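Local coordinates for transcriptional repressor of the blcABC operon (Agrobacterium tumefaciens, PDB 3MQ0), which represses the blcABC operon, probably by binding DNA through an IclR-type helix-turn-helix domain joined to a GAF-fold domain, at residues A155-T160 with S186-G191; G161-S166 with G222-D227. One frame throughout, in Å; residues are numbered along the deposited sequence.

Contact 1. Residues A155-T160 with S186-G191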
ATOM      1  N   ALA B 155     -20.477  -6.721 -21.009  1.00 15.80           N
ATOM      2  CA  ALA B 155     -20.394  -5.513 -20.196  1.00 17.24           C
ATOM      3  C   ALA B 155     -21.256  -4.352 -20.704  1.00 21.01           C
ATOM      4  O   ALA B 155     -21.797  -3.594 -19.903  1.00 18.01           O
ATOM      5  CB  ALA B 155     -18.945  -5.067 -20.059  1.00 22.32           C
ATOM      6  N   PRO B 156     -21.381  -4.188 -22.034  1.00 14.87           N
ATOM      7  CA  PRO B 156     -22.136  -3.000 -22.465  1.00 12.48           C
ATOM      8  C   PRO B 156     -23.620  -3.048 -22.120  1.00 18.25           C
ATOM      9  O   PRO B 156     -24.243  -1.990 -22.087  1.00 19.84           O
ATOM     10  CB  PRO B 156     -21.971  -3.012 -23.989  1.00 15.84           C
ATOM     11  CG  PRO B 156     -20.662  -3.685 -24.199  1.00 17.93           C
ATOM     12  CD  PRO B 156     -20.624  -4.785 -23.153  1.00 14.82           C
ATOM     13  N   PHE B 157     -24.166  -4.239 -21.881  1.00 13.60           N
ATOM     14  CA  PHE B 157     -25.599  -4.386 -21.643  1.00 20.31           C
ATOM     15  C   PHE B 157     -26.020  -4.368 -20.153  1.00 25.30           C
ATOM     16  O   PHE B 157     -27.173  -4.075 -19.837  1.00 25.82           O
ATOM     17  CB  PHE B 157     -26.116  -5.684 -22.294  1.00 11.90           C
ATOM     18  CG  PHE B 157     -25.820  -5.815 -23.783  1.00 16.44           C
ATOM     19  CD1 PHE B 157     -25.649  -4.704 -24.588  1.00 16.69           C
ATOM     20  CD2 PHE B 157     -25.742  -7.073 -24.368  1.00 17.36           C
ATOM     21  CE1 PHE B 157     -25.387  -4.839 -25.946  1.00 22.01           C
ATOM     22  CE2 PHE B 157     -25.469  -7.220 -25.732  1.00 18.97           C
ATOM     23  CZ  PHE B 157     -25.299  -6.086 -26.517  1.00 18.67           C
ATOM     24  N   THR B 158     -25.114  -4.692 -19.239  1.00 15.91           N
ATOM     25  CA  THR B 158     -25.501  -4.825 -17.828  1.00 13.86           C
ATOM     26  C   THR B 158     -25.309  -3.515 -17.067  1.00  8.86           C
ATOM     27  O   THR B 158     -24.537  -2.658 -17.494  1.00 12.13           O
ATOM     28  CB  THR B 158     -24.659  -5.919 -17.113  1.00 19.67           C
ATOM     29  OG1 THR B 158     -23.279  -5.550 -17.149  1.00 23.24           O
ATOM     30  CG2 THR B 158     -24.796  -7.275 -17.800  1.00 19.01           C
ATOM     31  N   ALA B 159     -25.982  -3.355 -15.924  1.00 10.22           N
ATOM     32  CA  ALA B 159     -25.802  -2.130 -15.145  1.00 10.95           C
ATOM     33  C   ALA B 159     -24.386  -2.060 -14.572  1.00 12.00           C
ATOM     34  O   ALA B 159     -23.747  -1.021 -14.650  1.00 10.60           O
ATOM     35  CB  ALA B 159     -26.842  -2.032 -14.015  1.00 13.75           C
ATOM     36  N   THR B 160     -23.882  -3.161 -14.008  1.00 10.48           N
ATOM     37  CA  THR B 160     -22.497  -3.130 -13.516  1.00  9.38           C
ATOM     38  C   THR B 160     -21.507  -2.912 -14.642  1.00 12.99           C
ATOM     39  O   THR B 160     -20.497  -2.240 -14.442  1.00 15.20           O
ATOM     40  CB  THR B 160     -22.057  -4.414 -12.775  1.00 11.62           C
ATOM     41  OG1 THR B 160     -22.201  -5.545 -13.634  1.00 12.81           O
ATOM     42  CG2 THR B 160     -22.880  -4.634 -11.499  1.00 11.95           C
ATOM     43  N   SER B 186     -34.388  -6.354 -27.763  1.00 28.56           N
ATOM     44  CA  SER B 186     -34.619  -5.218 -28.647  1.00 25.74           C
ATOM     45  C   SER B 186     -34.210  -3.897 -28.003  1.00 29.06           C
ATOM     46  O   SER B 186     -34.231  -2.851 -28.655  1.00 30.10           O
ATOM     47  CB  SER B 186     -36.085  -5.153 -29.066  1.00 38.17           C
ATOM     48  OG  SER B 186     -36.929  -4.899 -27.957  1.00 45.01           O
ATOM     49  N   ARG B 187     -33.834  -3.935 -26.726  1.00 27.09           N
ATOM     50  CA  ARG B 187     -33.415  -2.716 -26.029  1.00 23.56           C
ATOM     51  C   ARG B 187     -31.913  -2.657 -25.813  1.00 24.97           C
ATOM     52  O   ARG B 187     -31.386  -1.632 -25.377  1.00 22.57           O
ATOM     53  CB  ARG B 187     -34.102  -2.604 -24.669  1.00 17.22           C
ATOM     54  CG  ARG B 187     -35.570  -2.939 -24.694  1.00 29.71           C
ATOM     55  CD  ARG B 187     -36.403  -1.696 -24.677  1.00 44.04           C
ATOM     56  NE  ARG B 187     -36.093  -0.852 -23.531  1.00 53.80           N
ATOM     57  CZ  ARG B 187     -36.801   0.220 -23.199  1.00 63.93           C
ATOM     58  NH1 ARG B 187     -37.861   0.557 -23.925  1.00 71.95           N
ATOM     59  NH2 ARG B 187     -36.461   0.950 -22.145  1.00 59.90           N
ATOM     60  N   SER B 188     -31.218  -3.751 -26.100  1.00 26.21           N
ATOM     61  CA  SER B 188     -29.774  -3.786 -25.898  1.00 26.00           C
ATOM     62  C   SER B 188     -29.139  -2.640 -26.657  1.00 28.06           C
ATOM     63  O   SER B 188     -29.512  -2.375 -27.786  1.00 24.65           O
ATOM     64  CB  SER B 188     -29.194  -5.106 -26.406  1.00 24.70           C
ATOM     65  OG  SER B 188     -29.676  -6.201 -25.647  1.00 24.67           O
ATOM     66  N   VAL B 189     -28.172  -1.964 -26.049  1.00 23.93           N
ATOM     67  CA  VAL B 189     -27.524  -0.854 -26.731  1.00 22.63           C
ATOM     68  C   VAL B 189     -26.920  -1.359 -28.053  1.00 20.26           C
ATOM     69  O   VAL B 189     -26.302  -2.418 -28.097  1.00 24.59           O
ATOM     70  CB  VAL B 189     -26.510  -0.147 -25.813  1.00 22.34           C
ATOM     71  CG1 VAL B 189     -25.351  -1.064 -25.478  1.00 19.39           C
ATOM     72  CG2 VAL B 189     -26.022   1.126 -26.447  1.00 21.53           C
ATOM     73  N   ALA B 190     -27.145  -0.619 -29.134  1.00 22.33           N
ATOM     74  CA  ALA B 190     -26.884  -1.136 -30.471  1.00 27.99           C
ATOM     75  C   ALA B 190     -25.475  -0.879 -30.992  1.00 30.10           C
ATOM     76  O   ALA B 190     -25.075  -1.451 -31.993  1.00 30.61           O
ATOM     77  CB  ALA B 190     -27.918  -0.586 -31.452  1.00 35.57           C
ATOM     78  N   GLY B 191     -24.716  -0.022 -30.323  1.00 24.66           N
ATOM     79  CA  GLY B 191     -23.384   0.281 -30.808  1.00 21.02           C
ATOM     80  C   GLY B 191     -22.589   1.227 -29.944  1.00 24.96           C
ATOM     81  O   GLY B 191     -23.057   1.718 -28.913  1.00 18.65           O
TER
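Phe157 meets Ser188 and Val189 in a buried, apolar loop-to-loop contact, where the turn leading into helix 159-165 packs on the loop before helix 192-205, in the GAF-fold domain of this IclR-family repressor. The flat ring of Phe157 suits the place because its face and its edge can each take a different neighbour. Over one face, shifted toward the rim, stands Ser188 CB, 3.9 Å from the ring centroid and only 14° from its normal, a CH-pi contact. At the edge, in the ring plane, Val189 CG1 lies 3.8 Å from Phe157 CD1. Farther round, Phe157 CE1 approaches the backbone oxygen Val189 O to 3.4 Å. The branched Val189 turns CG1 between its own backbone N and carbonyl carbon (chi1 66°), where the methyl also reaches Pro156 O at 3.7 Å and Pro156 CB at 4.2 Å. The small Ser188 can offer its CB to the ring while its hydroxyl bonds to Gln213 O and to backbone N atoms of Leu184 and Thr185. Ile214 also touches the Phe157 side chain, Pro156 rests on Phe177 and Leu165 of helix 159-165, and Val189 reaches Gln194 and Glu198 on helix 192-205.

Contact 2. Residues G161-S166 with G222-D227; sequences GKILLS and GAAIRD
Ile163 places CG1 opposite its backbone N (chi1 -164°) and CG2 between that N and the carbonyl carbon, a rotation that spreads both branches over the backbone of strand 218-226 at Ala223 and Ala224. CG1 sits 3.7 Å from Ala224 N and 3.8 Å from Ala224 CB, while CG2 settles 3.8 Å from Ala223 O. Beta-branched isoleucine suits this place because its two arms cover successive residues of the strand at once. The strand answers with small residues: Gly222 has no side chain to hold the helix off, Ala223 turns its methyl away from helix 159-165, where it touches Ala261 of helix 247-267, and Ala224 offers a single methyl. The short axes approach to 7.2 Å and cross at -47°. This is helix-on-sheet packing in the GAF fold of the IclR C-terminal domain: helix 159-165 covers one face of the antiparallel sheet and helix 247-267 the other. Strand 218-226 lies between strands 208-211 and 232-241. Near the end of the helix, Ser166 OG donates a 2.7 Å hydrogen bond to Ile163 O, tilted 23° from the carbonyl plane, so a small hydroxyl residue turns back onto the carbonyl of the very residue that packs on the strand. Ile163 and Ser166 both also touch Thr202 of helix 192-205, which continues the layer beside helix 159-165.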
ATOM      1  N   GLY B 161     -21.798  -3.502 -15.806  1.00 10.10           N
ATOM      2  CA  GLY B 161     -20.954  -3.362 -16.984  1.00 10.03           C
ATOM      3  C   GLY B 161     -20.838  -1.907 -17.423  1.00 14.81           C
ATOM      4  O   GLY B 161     -19.747  -1.415 -17.659  1.00 13.72           O
ATOM      5  N   LYS B 162     -21.967  -1.212 -17.528  1.00 12.00           N
ATOM      6  CA  LYS B 162     -21.947   0.214 -17.867  1.00  9.94           C
ATOM      7  C   LYS B 162     -21.146   1.039 -16.858  1.00 11.95           C
ATOM      8  O   LYS B 162     -20.361   1.905 -17.237  1.00 12.96           O
ATOM      9  CB  LYS B 162     -23.372   0.765 -17.989  1.00 10.82           C
ATOM     10  CG  LYS B 162     -24.188   0.167 -19.140  1.00 14.53           C
ATOM     11  CD  LYS B 162     -25.651   0.632 -19.063  1.00 15.13           C
ATOM     12  CE  LYS B 162     -26.573  -0.284 -19.884  1.00 18.53           C
ATOM     13  NZ  LYS B 162     -26.251  -0.144 -21.330  1.00 19.99           N
ATOM     14  N   ILE B 163     -21.354   0.799 -15.570  1.00 11.71           N
ATOM     15  CA  ILE B 163     -20.625   1.592 -14.588  1.00 16.53           C
ATOM     16  C   ILE B 163     -19.115   1.303 -14.665  1.00 11.67           C
ATOM     17  O   ILE B 163     -18.314   2.233 -14.611  1.00 18.72           O
ATOM     18  CB  ILE B 163     -21.199   1.484 -13.135  1.00 25.12           C
ATOM     19  CG1 ILE B 163     -20.655   2.612 -12.245  1.00 30.05           C
ATOM     20  CG2 ILE B 163     -20.858   0.165 -12.514  1.00 23.00           C
ATOM     21  CD1 ILE B 163     -21.419   3.895 -12.305  1.00 26.49           C
ATOM     22  N   LEU B 164     -18.734   0.042 -14.814  1.00 13.93           N
ATOM     23  CA  LEU B 164     -17.313  -0.294 -14.926  1.00 12.09           C
ATOM     24  C   LEU B 164     -16.695   0.235 -16.227  1.00 20.48           C
ATOM     25  O   LEU B 164     -15.556   0.702 -16.234  1.00 20.99           O
ATOM     26  CB  LEU B 164     -17.072  -1.801 -14.755  1.00 11.17           C
ATOM     27  CG  LEU B 164     -17.519  -2.339 -13.382  1.00 19.81           C
ATOM     28  CD1 LEU B 164     -17.458  -3.851 -13.333  1.00 23.37           C
ATOM     29  CD2 LEU B 164     -16.661  -1.719 -12.269  1.00 25.79           C
ATOM     30  N   LEU B 165     -17.449   0.196 -17.319  1.00 14.14           N
ATOM     31  CA  LEU B 165     -16.961   0.738 -18.593  1.00 12.76           C
ATOM     32  C   LEU B 165     -16.885   2.269 -18.571  1.00 15.18           C
ATOM     33  O   LEU B 165     -16.151   2.876 -19.355  1.00 15.95           O
ATOM     34  CB  LEU B 165     -17.871   0.291 -19.750  1.00 15.38           C
ATOM     35  CG  LEU B 165     -17.770  -1.180 -20.162  1.00 14.64           C
ATOM     36  CD1 LEU B 165     -18.796  -1.503 -21.243  1.00 15.55           C
ATOM     37  CD2 LEU B 165     -16.352  -1.535 -20.652  1.00 18.32           C
ATOM     38  N   SER B 166     -17.640   2.904 -17.680  1.00 17.85           N
ATOM     39  CA  SER B 166     -17.666   4.361 -17.664  1.00 19.62           C
ATOM     40  C   SER B 166     -16.333   4.943 -17.182  1.00 18.91           C
ATOM     41  O   SER B 166     -16.085   6.125 -17.353  1.00 19.66           O
ATOM     42  CB  SER B 166     -18.849   4.904 -16.841  1.00 16.43           C
ATOM     43  OG  SER B 166     -18.615   4.778 -15.455  1.00 21.32           O
ATOM     44  N   GLY B 222     -26.956   0.138 -11.259  1.00 10.43           N
ATOM     45  CA  GLY B 222     -25.595  -0.240 -10.881  1.00 11.99           C
ATOM     46  C   GLY B 222     -24.772   0.867 -10.259  1.00 12.72           C
ATOM     47  O   GLY B 222     -25.034   2.040 -10.502  1.00 13.14           O
ATOM     48  N   ALA B 223     -23.780   0.493  -9.453  1.00  9.74           N
ATOM     49  CA  ALA B 223     -22.831   1.455  -8.899  1.00 10.59           C
ATOM     50  C   ALA B 223     -21.441   0.834  -8.792  1.00 15.17           C
ATOM     51  O   ALA B 223     -21.289  -0.389  -8.785  1.00 13.24           O
ATOM     52  CB  ALA B 223     -23.289   1.932  -7.524  1.00 11.39           C
ATOM     53  N   ALA B 224     -20.423   1.679  -8.683  1.00 12.57           N
ATOM     54  CA  ALA B 224     -19.050   1.207  -8.685  1.00 14.71           C
ATOM     55  C   ALA B 224     -18.508   0.991  -7.274  1.00 16.96           C
ATOM     56  O   ALA B 224     -18.755   1.781  -6.371  1.00 16.22           O
ATOM     57  CB  ALA B 224     -18.154   2.201  -9.419  1.00 14.64           C
ATOM     58  N   ILE B 225     -17.743  -0.076  -7.114  1.00 13.57           N
ATOM     59  CA  ILE B 225     -17.012  -0.353  -5.878  1.00 12.88           C
ATOM     60  C   ILE B 225     -15.553  -0.065  -6.179  1.00 20.33           C
ATOM     61  O   ILE B 225     -15.023  -0.523  -7.195  1.00 19.23           O
ATOM     62  CB  ILE B 225     -17.162  -1.834  -5.462  1.00 15.26           C
ATOM     63  CG1 ILE B 225     -18.640  -2.239  -5.326  1.00 18.54           C
ATOM     64  CG2 ILE B 225     -16.358  -2.135  -4.186  1.00 17.23           C
ATOM     65  CD1 ILE B 225     -19.425  -1.382  -4.391  1.00 20.55           C
ATOM     66  N   ARG B 226     -14.900   0.700  -5.314  1.00 15.70           N
ATOM     67  CA  ARG B 226     -13.502   1.038  -5.545  1.00 19.28           C
ATOM     68  C   ARG B 226     -12.595   0.428  -4.488  1.00 20.01           C
ATOM     69  O   ARG B 226     -13.000   0.270  -3.331  1.00 25.65           O
ATOM     70  CB  ARG B 226     -13.333   2.551  -5.598  1.00 20.12           C
ATOM     71  CG  ARG B 226     -14.060   3.136  -6.803  1.00 23.49           C
ATOM     72  CD  ARG B 226     -14.032   4.648  -6.868  1.00 31.90           C
ATOM     73  NE  ARG B 226     -14.954   5.096  -7.913  1.00 31.88           N
ATOM     74  CZ  ARG B 226     -14.673   5.098  -9.210  1.00 41.44           C
ATOM     75  NH1 ARG B 226     -13.483   4.693  -9.632  1.00 31.38           N
ATOM     76  NH2 ARG B 226     -15.581   5.509 -10.087  1.00 48.19           N
ATOM     77  N   ASP B 227     -11.375   0.085  -4.900  1.00 22.46           N
ATOM     78  CA  ASP B 227     -10.392  -0.523  -4.001  1.00 29.63           C
ATOM     79  C   ASP B 227      -9.502   0.551  -3.401  1.00 32.46           C
ATOM     80  O   ASP B 227      -9.657   1.736  -3.705  1.00 28.26           O
ATOM     81  CB  ASP B 227      -9.541  -1.571  -4.739  1.00 35.45           C
ATOM     82  CG  ASP B 227      -8.793  -0.996  -5.941  1.00 44.37           C
ATOM     83  OD1 ASP B 227      -8.289   0.147  -5.871  1.00 33.70           O
ATOM     84  OD2 ASP B 227      -8.703  -1.701  -6.972  1.00 59.30           O
TER

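In the fold
From the N terminus, the chain leaves strand 152-154, passes through 155-160, which holds a turn and the first residues of helix 159-165, and continues directly into 161-166. Contact 1 closes the shorter loop, which runs through helix 170-176 before 186-191 returns to the turn ahead of the helix. Contact 2 closes a longer one, through helices 170-176 and 192-205 and strand 208-211 to strand 218-226. Because their segments alternate, the two loops cross rather than nest. Lys162 joins them: its NZ probably hydrogen-bonds Pro156 O and also reaches Glu198 and Gln213. Ala159 additionally packs on Gly222. Contact 1 ties the turn ahead of helix 159-165 to the loop preceding helix 192-205, and contact 2 ties the helix to the sheet.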